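Local coordinates for protein endoribonuclease ToxN (Pectobacterium atrosepticum, PDB 2XDB) that acts as the toxin of a type III toxin-antitoxin system, an endoribonuclease that cleaves RNA at AAA(U/G) sequences and is bound by the repeat RNA ToxI, at residues 4-9 / 46-51. Numbering follows the deposited sequence.
Sequences YTISSK and KYLAPL
Tyr4 of strand 3-6 and Leu48 of strand 45-52 form the nearest pair, their CA atoms 8.1 Å apart, and side chains alone span this gap, since strand 35-42 lies between the two in the order of the sheet. Leu48 enters the gap with both methyl groups engaged. Its CD1 carbon sits 3.7 Å from Tyr4 CB and approaches CG of the ring just as closely, while CD2 lies over one face of the phenol, 4.0 Å from Tyr4 CD2. The two side chains cross at about a right angle, so the forked end of the leucine has CD1 at the CB-CG root of the ring and CD2 over its face. CB of Leu48 points toward strand 3-6, and a chi1 of -61°, with CG anti to the carbonyl carbon, sets the fork so that both methyls meet Tyr4. Two residues along that strand, Ile6 points the same way as Tyr4, and its CD1 meets Leu48 CD1 at 4.0 Å, the two side chains running alongside one another in opposite senses. CD1 of Leu48 is thereby shared between Tyr4 and Ile6, an entirely apolar junction in which Ile6 and Leu48 are buried. Val97 of strand 97-99 touches all three side chains, and Phe35 adds to the packing around Ile6. The Tyr4 side chain lies about 5 Å from a bound sulfate, probably from the crystallisation liquor, and the contact comes within about 5 Å of the bound RNA at the nearest atoms. Such inward-facing packing between non-neighbouring strands is characteristic of a strongly curved antiparallel sheet, consistent with the SH3-like barrel expected for the ToxN/AbiQ family.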
loop_
_atom_site.group_PDB
_atom_site.type_symbol
_atom_site.label_atom_id
_atom_site.label_comp_id
_atom_site.label_asym_id
_atom_site.label_seq_id
_atom_site.Cartn_x
_atom_site.Cartn_y
_atom_site.Cartn_z
ATOM N N TYR A 4 7.647 0.967 -3.792
ATOM C CA TYR A 4 8.475 -0.118 -3.254
ATOM C C TYR A 4 8.021 -1.487 -3.724
ATOM O O TYR A 4 6.873 -1.671 -4.112
ATOM C CB TYR A 4 8.399 -0.146 -1.738
ATOM C CG TYR A 4 9.052 1.009 -1.052
ATOM C CD1 TYR A 4 10.297 0.869 -0.464
ATOM C CD2 TYR A 4 8.417 2.240 -0.967
ATOM C CE1 TYR A 4 10.905 1.921 0.172
ATOM C CE2 TYR A 4 9.013 3.303 -0.327
ATOM C CZ TYR A 4 10.258 3.139 0.233
ATOM O OH TYR A 4 10.855 4.192 0.867
ATOM N N THR A 5 8.935 -2.448 -3.677
ATOM C CA THR A 5 8.558 -3.854 -3.678
ATOM C C THR A 5 8.980 -4.409 -2.331
ATOM O O THR A 5 9.812 -3.812 -1.637
ATOM C CB THR A 5 9.235 -4.668 -4.788
ATOM O OG1 THR A 5 10.658 -4.654 -4.612
ATOM C CG2 THR A 5 8.888 -4.099 -6.133
ATOM N N ILE A 6 8.391 -5.532 -1.954
ATOM C CA ILE A 6 8.700 -6.156 -0.679
ATOM C C ILE A 6 9.067 -7.610 -0.961
ATOM O O ILE A 6 8.513 -8.218 -1.880
ATOM C CB ILE A 6 7.505 -6.043 0.286
ATOM C CG1 ILE A 6 7.234 -4.573 0.588
ATOM C CG2 ILE A 6 7.759 -6.799 1.581
ATOM C CD1 ILE A 6 5.927 -4.314 1.327
ATOM N N SER A 7 10.013 -8.163 -0.203
ATOM C CA SER A 7 10.457 -9.532 -0.457
ATOM C C SER A 7 9.374 -10.544 -0.085
ATOM O O SER A 7 8.605 -10.321 0.841
ATOM C CB SER A 7 11.754 -9.832 0.295
ATOM O OG SER A 7 11.504 -10.073 1.663
ATOM N N SER A 8 9.317 -11.655 -0.808
ATOM C CA SER A 8 8.279 -12.653 -0.572
ATOM C C SER A 8 8.426 -13.298 0.782
ATOM O O SER A 8 7.438 -13.555 1.465
ATOM C CB SER A 8 8.337 -13.730 -1.631
ATOM O OG SER A 8 8.941 -13.187 -2.783
ATOM N N LYS A 9 9.668 -13.565 1.162
ATOM C CA LYS A 9 9.949 -14.230 2.424
ATOM C C LYS A 9 9.276 -13.466 3.562
ATOM O O LYS A 9 8.597 -14.059 4.398
ATOM C CB LYS A 9 11.462 -14.355 2.642
ATOM C CG LYS A 9 12.238 -14.608 1.349
ATOM C CD LYS A 9 12.289 -13.335 0.476
ATOM C CE LYS A 9 12.477 -13.632 -1.018
ATOM N NZ LYS A 9 12.627 -12.379 -1.816
ATOM N N LYS A 46 7.061 1.748 10.330
ATOM C CA LYS A 46 6.886 2.300 8.989
ATOM C C LYS A 46 5.942 1.428 8.183
ATOM O O LYS A 46 6.212 0.241 7.969
ATOM C CB LYS A 46 8.235 2.416 8.282
ATOM C CG LYS A 46 9.176 3.312 9.045
ATOM C CD LYS A 46 10.534 3.459 8.417
ATOM C CE LYS A 46 11.308 4.485 9.229
ATOM N NZ LYS A 46 12.694 4.692 8.758
ATOM N N TYR A 47 4.833 2.017 7.747
ATOM C CA TYR A 47 3.847 1.289 6.968
ATOM C C TYR A 47 3.958 1.554 5.477
ATOM O O TYR A 47 4.155 2.691 5.052
ATOM C CB TYR A 47 2.442 1.661 7.441
ATOM C CG TYR A 47 1.988 0.862 8.636
ATOM C CD1 TYR A 47 1.270 -0.316 8.473
ATOM C CD2 TYR A 47 2.296 1.270 9.922
ATOM C CE1 TYR A 47 0.867 -1.059 9.555
ATOM C CE2 TYR A 47 1.892 0.536 11.008
ATOM C CZ TYR A 47 1.186 -0.631 10.819
ATOM O OH TYR A 47 0.785 -1.367 11.907
ATOM N N LEU A 48 3.814 0.501 4.683
ATOM C CA LEU A 48 3.622 0.647 3.245
ATOM C C LEU A 48 2.253 0.092 2.899
ATOM O O LEU A 48 1.777 -0.838 3.547
ATOM C CB LEU A 48 4.684 -0.126 2.459
ATOM C CG LEU A 48 6.143 0.268 2.649
ATOM C CD1 LEU A 48 7.028 -0.523 1.680
ATOM C CD2 LEU A 48 6.310 1.767 2.437
ATOM N N ALA A 49 1.629 0.644 1.860
ATOM C CA ALA A 49 0.307 0.185 1.439
ATOM C C ALA A 49 0.344 -0.358 0.017
ATOM O O ALA A 49 1.042 0.181 -0.836
ATOM C CB ALA A 49 -0.683 1.315 1.524
ATOM N N PRO A 50 -0.425 -1.421 -0.251
ATOM C CA PRO A 50 -0.376 -2.008 -1.587
ATOM C C PRO A 50 -1.203 -1.200 -2.567
ATOM O O PRO A 50 -2.263 -0.693 -2.195
ATOM C CB PRO A 50 -1.014 -3.383 -1.378
ATOM C CG PRO A 50 -1.990 -3.156 -0.268
ATOM C CD PRO A 50 -1.356 -2.137 0.638
ATOM N N LEU A 51 -0.713 -1.070 -3.797
ATOM C CA LEU A 51 -1.501 -0.520 -4.884
ATOM C C LEU A 51 -2.203 -1.687 -5.580
ATOM O O LEU A 51 -1.673 -2.798 -5.616
ATOM C CB LEU A 51 -0.593 0.180 -5.880
ATOM C CG LEU A 51 0.170 1.423 -5.448
ATOM C CD1 LEU A 51 1.221 1.766 -6.488
ATOM C CD2 LEU A 51 -0.810 2.542 -5.321
#